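Oxidoreductase (Azotobacter vinelandii, PDB 7D5M) binds NAD+ and, as a homolog of inositol dehydrogenase in the Gfo/Idh/MocA family, probably catalyses the NAD-dependent oxidation of a sugar or polyol. Local coordinates at residues H169-H174 and L257-A262; L240-Y245 and S261-G266. All coordinates share one frame; numbering follows the deposited sequence.

Contact 1 of 2, residues H169-H174 and L257-A262; sequences HMQFAH and LVWSSA
From H169 to A173 the backbone runs parallel to L257-S261, the strand axes 2° apart, and M170, F172 and H174 each give an N-H to 257-262 while W259 and S261 give theirs back to M170 O and F172 O. The F172 N bond to W259 O is 2.9 Å; the last rung, H174 N to S261 O, is longer at 3.1 Å, its donor well above the carbonyl plane. On one face of the sheet the W259 indole, with CG anti to its backbone N (chi1 176°), lies across A173, whose CB sits 3.4 Å from the centroid of the W259 six-membered ring, a CH-pi contact. Q171 runs alongside, its OE1 3.8 Å from W259 CE3 at the ring edge and its NE2 hydrogen-bonded to G270 O. H169, with L257 CB over one face of its ring, hydrogen-bonds through NE2 to Y245 OH of the second subunit. On the other face of the sheet M170 CE meets V258 CG2 at 3.7 Å, and M170 also packs on P210 and S214 of helix 202-217. Beyond S261, A262 CA lies over one face of the H174 ring, 3.8 Å from its centroid, while H174 ND1 accepts a hydrogen bond from F176 N. An alanine in place of H174 would probably leave F176 N without this acceptor and open a gap over A262. The pair forms the parallel centre of the otherwise largely antiparallel sheet in the C-terminal domain of this family.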
loop_
_atom_site.group_PDB
_atom_site.type_symbol
_atom_site.label_atom_id
_atom_site.label_comp_id
_atom_site.label_asym_id
_atom_site.label_seq_id
_atom_site.Cartn_x
_atom_site.Cartn_y
_atom_site.Cartn_z
ATOM N N HIS A 169 14.503 11.379 9.734
ATOM C CA HIS A 169 13.176 11.274 10.396
ATOM C C HIS A 169 12.987 9.848 10.900
ATOM O O HIS A 169 12.933 8.924 10.083
ATOM C CB HIS A 169 12.068 11.731 9.453
ATOM C CG HIS A 169 12.037 13.209 9.339
ATOM N ND1 HIS A 169 10.896 13.899 9.021
ATOM C CD2 HIS A 169 12.996 14.129 9.566
ATOM C CE1 HIS A 169 11.167 15.186 9.000
ATOM N NE2 HIS A 169 12.448 15.358 9.323
ATOM N N MET A 170 12.886 9.709 12.213
ATOM C CA MET A 170 12.844 8.408 12.911
ATOM C C MET A 170 11.577 8.353 13.751
ATOM O O MET A 170 11.206 9.380 14.366
ATOM C CB MET A 170 14.074 8.260 13.800
ATOM C CG MET A 170 15.335 8.050 13.004
ATOM S SD MET A 170 16.793 8.437 13.946
ATOM C CE MET A 170 16.838 10.224 13.799
ATOM N N GLN A 171 10.932 7.191 13.774
ATOM C CA GLN A 171 9.822 6.950 14.710
ATOM C C GLN A 171 9.863 5.490 15.142
ATOM O O GLN A 171 10.281 4.622 14.359
ATOM C CB GLN A 171 8.480 7.365 14.107
ATOM C CG GLN A 171 8.006 6.495 12.952
ATOM C CD GLN A 171 6.572 6.759 12.551
ATOM O OE1 GLN A 171 6.236 7.829 12.045
ATOM N NE2 GLN A 171 5.711 5.774 12.762
ATOM N N PHE A 172 9.468 5.259 16.379
ATOM C CA PHE A 172 9.008 3.935 16.846
ATOM C C PHE A 172 7.771 4.221 17.689
ATOM O O PHE A 172 7.910 4.598 18.859
ATOM C CB PHE A 172 10.130 3.175 17.554
ATOM C CG PHE A 172 9.894 1.690 17.673
ATOM C CD1 PHE A 172 8.614 1.155 17.636
ATOM C CD2 PHE A 172 10.962 0.821 17.835
ATOM C CE1 PHE A 172 8.409 -0.209 17.765
ATOM C CE2 PHE A 172 10.753 -0.541 17.979
ATOM C CZ PHE A 172 9.480 -1.057 17.929
ATOM N N ALA A 173 6.605 4.154 17.055
ATOM C CA ALA A 173 5.328 4.662 17.600
ATOM C C ALA A 173 4.259 3.584 17.441
ATOM O O ALA A 173 3.637 3.504 16.375
ATOM C CB ALA A 173 4.945 5.939 16.893
ATOM N N HIS A 174 4.088 2.765 18.478
ATOM C CA HIS A 174 3.067 1.695 18.557
ATOM C C HIS A 174 1.987 2.110 19.561
ATOM O O HIS A 174 2.191 3.089 20.288
ATOM C CB HIS A 174 3.719 0.357 18.919
ATOM C CG HIS A 174 4.202 0.289 20.324
ATOM N ND1 HIS A 174 3.369 -0.059 21.374
ATOM C CD2 HIS A 174 5.419 0.514 20.854
ATOM C CE1 HIS A 174 4.067 -0.044 22.499
ATOM N NE2 HIS A 174 5.334 0.281 22.198
ATOM N N LEU A 257 14.807 14.032 13.739
ATOM C CA LEU A 257 13.563 14.019 14.524
ATOM C C LEU A 257 13.301 12.581 14.934
ATOM O O LEU A 257 13.376 11.718 14.046
ATOM C CB LEU A 257 12.433 14.569 13.654
ATOM C CG LEU A 257 11.034 14.498 14.262
ATOM C CD1 LEU A 257 10.908 15.392 15.482
ATOM C CD2 LEU A 257 9.997 14.867 13.216
ATOM N N VAL A 258 13.026 12.353 16.216
ATOM C CA VAL A 258 12.625 11.009 16.723
ATOM C C VAL A 258 11.281 11.149 17.431
ATOM O O VAL A 258 11.188 11.915 18.417
ATOM C CB VAL A 258 13.662 10.377 17.665
ATOM C CG1 VAL A 258 13.294 8.940 18.008
ATOM C CG2 VAL A 258 15.068 10.454 17.088
ATOM N N TRP A 259 10.273 10.443 16.929
ATOM C CA TRP A 259 8.981 10.278 17.627
ATOM C C TRP A 259 8.971 8.908 18.307
ATOM O O TRP A 259 8.982 7.889 17.596
ATOM C CB TRP A 259 7.807 10.476 16.663
ATOM C CG TRP A 259 6.486 10.223 17.313
ATOM C CD1 TRP A 259 6.145 10.473 18.611
ATOM C CD2 TRP A 259 5.316 9.667 16.691
ATOM N NE1 TRP A 259 4.846 10.105 18.843
ATOM C CE2 TRP A 259 4.314 9.609 17.681
ATOM C CE3 TRP A 259 5.016 9.235 15.393
ATOM C CZ2 TRP A 259 3.036 9.128 17.405
ATOM C CZ3 TRP A 259 3.754 8.760 15.120
ATOM C CH2 TRP A 259 2.776 8.709 16.118
ATOM N N SER A 260 9.016 8.882 19.641
ATOM C CA SER A 260 8.947 7.660 20.483
ATOM C C SER A 260 7.542 7.559 21.078
ATOM O O SER A 260 7.102 8.550 21.683
ATOM C CB SER A 260 9.994 7.697 21.582
ATOM O OG SER A 260 11.292 7.934 21.058
ATOM N N SER A 261 6.838 6.433 20.931
ATOM C CA SER A 261 5.464 6.341 21.489
ATOM C C SER A 261 5.045 4.899 21.754
ATOM O O SER A 261 5.382 4.012 20.952
ATOM C CB SER A 261 4.472 7.046 20.595
ATOM O OG SER A 261 3.233 7.211 21.264
ATOM N N ALA A 262 4.314 4.699 22.847
ATOM C CA ALA A 262 3.596 3.450 23.157
ATOM C C ALA A 262 2.089 3.721 23.177
ATOM O O ALA A 262 1.341 2.793 23.498
ATOM C CB ALA A 262 4.085 2.892 24.471
#

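Contact 2 of 2, residues L240-Y245 and S261-G266; sequences LEDNAY and SAVNAG
The N243-S261 pairing is an antiparallel, non-hydrogen-bonded bridge in the large sheet of the C-terminal domain, where strand 243-250 begins and its neighbour 255-261 ends, just before the loop that leads to strand 271-277. The two CA atoms stand 4.3 Å apart, and both side chains lie on the same face of the sheet. S261 OG donates to N243 OD1 over 2.8 Å, in the plane of the amide and on a lone pair of the oxygen. N243 reaches it with CG anti to its backbone N (chi1 -165°), and its OD1 takes a second hydrogen bond from W259 NE1. The other end of the amide is held too: N243 ND2 donates to Q231 OE1 and, weakly, to Y245 OH, so bonds at both ends fix its rotation. The S261 hydroxyl is used twice as well, since OG accepts from V263 N at 3.2 Å and closes an ST turn. This turn carries the chain out of the strand, while D242 and N243, where strand 243-250 begins, both face Q231 of strand 223-231, a classic beta bulge. Beside the polar pair, A262 N donates to D242 O at 3.0 Å in a nearly straight bond, 174° at the hydrogen. V263 then turns its side chain toward 240-245: CG1 packs 3.6 Å from D242 CG, the two side chains crossing at about a right angle, and CG2 lies 4.1 Å from N243 CB. The D242 carboxylate, buried against V263 CG1, is satisfied by F233 N at OD1 and by V234 N and a salt bridge to R237 at OD2, two N-H donors and a positive charge that would probably favour its ionised form.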
loop_
_atom_site.group_PDB
_atom_site.type_symbol
_atom_site.label_atom_id
_atom_site.label_comp_id
_atom_site.label_asym_id
_atom_site.label_seq_id
_atom_site.Cartn_x
_atom_site.Cartn_y
_atom_site.Cartn_z
ATOM N N LEU A 240 7.785 8.863 34.027
ATOM C CA LEU A 240 8.222 8.110 32.823
ATOM C C LEU A 240 7.233 8.402 31.691
ATOM O O LEU A 240 6.010 8.392 31.939
ATOM C CB LEU A 240 8.333 6.615 33.126
ATOM C CG LEU A 240 9.678 6.168 33.710
ATOM C CD1 LEU A 240 10.154 7.110 34.791
ATOM C CD2 LEU A 240 9.610 4.740 34.226
ATOM N N GLU A 241 7.776 8.689 30.512
ATOM C CA GLU A 241 7.029 9.160 29.320
ATOM C C GLU A 241 6.535 7.971 28.484
ATOM O O GLU A 241 7.310 7.027 28.265
ATOM C CB GLU A 241 7.906 10.121 28.511
ATOM C CG GLU A 241 8.983 9.480 27.638
ATOM C CD GLU A 241 10.113 8.750 28.342
ATOM O OE1 GLU A 241 10.357 9.018 29.537
ATOM O OE2 GLU A 241 10.755 7.913 27.687
ATOM N N ASP A 242 5.302 8.052 27.976
ATOM C CA ASP A 242 4.773 7.072 26.991
ATOM C C ASP A 242 4.710 7.714 25.603
ATOM O O ASP A 242 4.238 7.043 24.665
ATOM C CB ASP A 242 3.441 6.469 27.438
ATOM C CG ASP A 242 2.386 7.478 27.860
ATOM O OD1 ASP A 242 2.505 8.658 27.485
ATOM O OD2 ASP A 242 1.452 7.065 28.559
ATOM N N ASN A 243 5.215 8.939 25.474
ATOM C CA ASN A 243 5.293 9.660 24.182
ATOM C C ASN A 243 6.414 10.682 24.280
ATOM O O ASN A 243 6.554 11.294 25.355
ATOM C CB ASN A 243 3.960 10.328 23.859
ATOM C CG ASN A 243 3.892 10.757 22.412
ATOM O OD1 ASN A 243 3.795 9.909 21.528
ATOM N ND2 ASN A 243 3.964 12.057 22.166
ATOM N N ALA A 244 7.187 10.875 23.218
ATOM C CA ALA A 244 8.238 11.907 23.220
ATOM C C ALA A 244 8.580 12.352 21.801
ATOM O O ALA A 244 8.487 11.543 20.844
ATOM C CB ALA A 244 9.446 11.393 23.954
ATOM N N TYR A 245 8.946 13.623 21.697
ATOM C CA TYR A 245 9.493 14.257 20.481
ATOM C C TYR A 245 10.917 14.690 20.779
ATOM O O TYR A 245 11.115 15.528 21.680
ATOM C CB TYR A 245 8.655 15.466 20.068
ATOM C CG TYR A 245 7.198 15.132 19.958
ATOM C CD1 TYR A 245 6.686 14.588 18.792
ATOM C CD2 TYR A 245 6.338 15.326 21.028
ATOM C CE1 TYR A 245 5.347 14.254 18.689
ATOM C CE2 TYR A 245 5.003 14.988 20.944
ATOM C CZ TYR A 245 4.503 14.461 19.767
ATOM O OH TYR A 245 3.187 14.115 19.683
ATOM N N SER A 261 6.838 6.433 20.931
ATOM C CA SER A 261 5.464 6.341 21.489
ATOM C C SER A 261 5.045 4.899 21.754
ATOM O O SER A 261 5.382 4.012 20.952
ATOM C CB SER A 261 4.472 7.046 20.595
ATOM O OG SER A 261 3.233 7.211 21.264
ATOM N N ALA A 262 4.314 4.699 22.847
ATOM C CA ALA A 262 3.596 3.450 23.157
ATOM C C ALA A 262 2.089 3.721 23.177
ATOM O O ALA A 262 1.341 2.793 23.498
ATOM C CB ALA A 262 4.085 2.892 24.471
ATOM N N VAL A 263 1.663 4.927 22.787
ATOM C CA VAL A 263 0.234 5.360 22.856
ATOM C C VAL A 263 -0.252 5.822 21.470
ATOM O O VAL A 263 -1.282 6.528 21.392
ATOM C CB VAL A 263 0.054 6.441 23.938
ATOM C CG1 VAL A 263 0.437 5.895 25.298
ATOM C CG2 VAL A 263 0.836 7.706 23.634
ATOM N N ASN A 264 0.417 5.393 20.398
ATOM C CA ASN A 264 -0.050 5.661 19.018
ATOM C C ASN A 264 -1.147 4.646 18.682
ATOM O O ASN A 264 -0.871 3.643 17.984
ATOM C CB ASN A 264 1.112 5.644 18.031
ATOM C CG ASN A 264 0.651 5.924 16.624
ATOM O OD1 ASN A 264 -0.432 6.477 16.427
ATOM N ND2 ASN A 264 1.473 5.539 15.656
ATOM N N ALA A 265 -2.359 4.886 19.187
ATOM C CA ALA A 265 -3.487 3.938 19.139
ATOM C C ALA A 265 -3.646 3.400 17.713
ATOM O O ALA A 265 -3.689 4.215 16.784
ATOM C CB ALA A 265 -4.748 4.609 19.630
ATOM N N GLY A 266 -3.724 2.072 17.559
ATOM C CA GLY A 266 -3.961 1.405 16.265
ATOM C C GLY A 266 -2.674 0.994 15.567
ATOM O O GLY A 266 -2.748 0.136 14.660
#

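Overall arrangement
Following the chain from the N terminus, 169-174 comes first, on strand 165-173, and pairs with 257-262 in contact 1 across 82 intervening residues that include helix 202-217. The 240-245 segment lies inside that long loop and closes the much shorter contact 2 with 261-266, around the hairpin of strands 243-250 and 255-261. The contacts therefore overlap at S261 and A262, with 240-245 inside the first loop and 261-266 running past its end. Their centres are about 8 Å apart. Strand 255-261 stands between its parallel and antiparallel neighbours, so the two contacts tie together three adjacent strands, 165-173, 255-261 and 243-250, and both touch the second subunit.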